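Local coordinates for cell division control protein 53 (Saccharomyces cerevisiae, PDB 3O2P), which serves as the cullin scaffold of SCF E3 ubiquitin ligases, which work with the E2 enzyme CDC34 to mark target proteins for proteasomal degradation, at residues I22-C27 against S60-A65. Residues are numbered along the deposited sequence; the frame is centred on the assembly and turned at random.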
loop_
_atom_site.group_PDB
_atom_site.type_symbol
_atom_site.label_atom_id
_atom_site.label_comp_id
_atom_site.label_asym_id
_atom_site.label_seq_id
_atom_site.Cartn_x
_atom_site.Cartn_y
_atom_site.Cartn_z
ATOM N N ILE B 22 22.738 -7.077 -9.416
ATOM C CA ILE B 22 22.510 -8.366 -10.043
ATOM C C ILE B 22 23.189 -9.482 -9.248
ATOM O O ILE B 22 22.642 -10.573 -9.109
ATOM C CB ILE B 22 23.001 -8.381 -11.497
ATOM C CG1 ILE B 22 21.959 -7.714 -12.402
ATOM C CG2 ILE B 22 23.274 -9.816 -11.952
ATOM C CD1 ILE B 22 22.480 -7.394 -13.800
ATOM N N PHE B 23 24.378 -9.214 -8.722
ATOM C CA PHE B 23 25.051 -10.233 -7.928
ATOM C C PHE B 23 24.308 -10.490 -6.617
ATOM O O PHE B 23 24.093 -11.643 -6.239
ATOM C CB PHE B 23 26.516 -9.869 -7.658
ATOM C CG PHE B 23 27.184 -10.787 -6.679
ATOM C CD1 PHE B 23 27.762 -11.974 -7.098
ATOM C CD2 PHE B 23 27.200 -10.475 -5.332
ATOM C CE1 PHE B 23 28.365 -12.831 -6.182
ATOM C CE2 PHE B 23 27.793 -11.323 -4.411
ATOM C CZ PHE B 23 28.376 -12.505 -4.832
ATOM N N LEU B 24 23.905 -9.420 -5.932
ATOM C CA LEU B 24 23.262 -9.558 -4.632
ATOM C C LEU B 24 21.879 -10.180 -4.747
ATOM O O LEU B 24 21.439 -10.891 -3.847
ATOM C CB LEU B 24 23.157 -8.213 -3.914
ATOM C CG LEU B 24 24.458 -7.564 -3.463
ATOM C CD1 LEU B 24 24.223 -6.116 -3.029
ATOM C CD2 LEU B 24 25.091 -8.389 -2.353
ATOM N N GLU B 25 21.188 -9.906 -5.850
ATOM C CA GLU B 25 19.887 -10.520 -6.069
ATOM C C GLU B 25 19.986 -12.035 -6.180
ATOM O O GLU B 25 19.165 -12.746 -5.602
ATOM C CB GLU B 25 19.175 -9.927 -7.290
ATOM C CG GLU B 25 18.573 -8.550 -7.012
ATOM C CD GLU B 25 17.800 -8.001 -8.203
ATOM O OE1 GLU B 25 17.112 -8.793 -8.887
ATOM O OE2 GLU B 25 17.890 -6.779 -8.452
ATOM N N ALA B 26 20.977 -12.528 -6.920
ATOM C CA ALA B 26 21.154 -13.980 -7.057
ATOM C C ALA B 26 21.610 -14.588 -5.735
ATOM O O ALA B 26 21.184 -15.683 -5.362
ATOM C CB ALA B 26 22.141 -14.299 -8.137
ATOM N N CYS B 27 22.481 -13.878 -5.024
ATOM C CA CYS B 27 22.910 -14.345 -3.714
ATOM C C CYS B 27 21.697 -14.526 -2.789
ATOM O O CYS B 27 21.536 -15.562 -2.159
ATOM C CB CYS B 27 23.908 -13.365 -3.102
ATOM S SG CYS B 27 24.601 -13.906 -1.535
ATOM N N SER B 60 22.604 -1.046 2.575
ATOM C CA SER B 60 21.738 -0.313 1.666
ATOM C C SER B 60 21.664 -0.991 0.300
ATOM O O SER B 60 20.628 -0.955 -0.354
ATOM C CB SER B 60 22.218 1.128 1.514
ATOM O OG SER B 60 23.459 1.178 0.844
ATOM N N MET B 61 22.763 -1.605 -0.133
ATOM C CA MET B 61 22.747 -2.321 -1.404
ATOM C C MET B 61 21.909 -3.571 -1.284
ATOM O O MET B 61 21.147 -3.906 -2.194
ATOM C CB MET B 61 24.155 -2.721 -1.833
ATOM C CG MET B 61 25.068 -1.563 -2.099
ATOM S SD MET B 61 26.745 -2.165 -2.236
ATOM C CE MET B 61 27.625 -0.612 -2.466
ATOM N N VAL B 62 22.068 -4.271 -0.164
ATOM C CA VAL B 62 21.328 -5.508 0.055
ATOM C C VAL B 62 19.819 -5.249 0.111
ATOM O O VAL B 62 19.030 -5.991 -0.474
ATOM C CB VAL B 62 21.787 -6.241 1.320
ATOM C CG1 VAL B 62 20.949 -7.519 1.527
ATOM C CG2 VAL B 62 23.254 -6.606 1.204
ATOM N N LYS B 63 19.435 -4.178 0.793
ATOM C CA LYS B 63 18.038 -3.792 0.897
ATOM C C LYS B 63 17.425 -3.439 -0.457
ATOM O O LYS B 63 16.280 -3.802 -0.711
ATOM C CB LYS B 63 17.882 -2.646 1.886
ATOM C CG LYS B 63 18.337 -3.035 3.277
ATOM C CD LYS B 63 17.934 -2.002 4.302
ATOM C CE LYS B 63 16.438 -1.889 4.392
ATOM N NZ LYS B 63 16.033 -0.734 5.222
ATOM N N ARG B 64 18.168 -2.739 -1.315
ATOM C CA ARG B 64 17.705 -2.499 -2.687
ATOM C C ARG B 64 17.449 -3.824 -3.414
ATOM O O ARG B 64 16.412 -4.003 -4.056
ATOM C CB ARG B 64 18.687 -1.628 -3.489
ATOM C CG ARG B 64 18.775 -0.184 -2.984
ATOM C CD ARG B 64 19.317 0.795 -4.037
ATOM N NE ARG B 64 20.622 0.409 -4.570
ATOM C CZ ARG B 64 21.776 0.576 -3.932
ATOM N NH1 ARG B 64 21.803 1.119 -2.721
ATOM N NH2 ARG B 64 22.905 0.197 -4.508
ATOM N N ALA B 65 18.395 -4.752 -3.302
ATOM C CA ALA B 65 18.239 -6.080 -3.889
ATOM C C ALA B 65 16.970 -6.762 -3.349
ATOM O O ALA B 65 16.181 -7.348 -4.107
ATOM C CB ALA B 65 19.489 -6.934 -3.607
#
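Two helices of the winged-helix neddylation domain at the C-terminal end of the cullin, 8-35 and 59-71, cross here with their short segments inclined at -67° and their axes 8.9 Å apart. The side chains meet through carbon atoms, and no hydrogen bond joins residues 22-27 to 60-65. Leu24 carries much of the contact: its CG lies anti to the carbonyl carbon (chi1 -67°), and the CD1 branch ends 3.6 Å from Met61 CB, the two side chains crossing obliquely. Only the base of Met61 takes part, since its extended chain leads the sulfur away. The same Leu24 methyl also lies 4.4 Å from Val62 CG2. One turn on, the methyl of Ala65 packs against residues 22-27, with its CB 3.9 Å from both Leu24 CB and Glu25 CG. Consistent with this small side chain, the backbones come nearest here, Glu25 CA and Ala65 CA being 5.2 Å apart. Glu25 thus packs through its aliphatic part, while its carboxylate forms a salt bridge through OE1 to Lys72, just past the end of helix 59-71. Leu24 also touches Cys47 and Ser51 of helix 40-51 and Phe55 and Ala57 of the following loop, so the crossing forms part of the three-helix core.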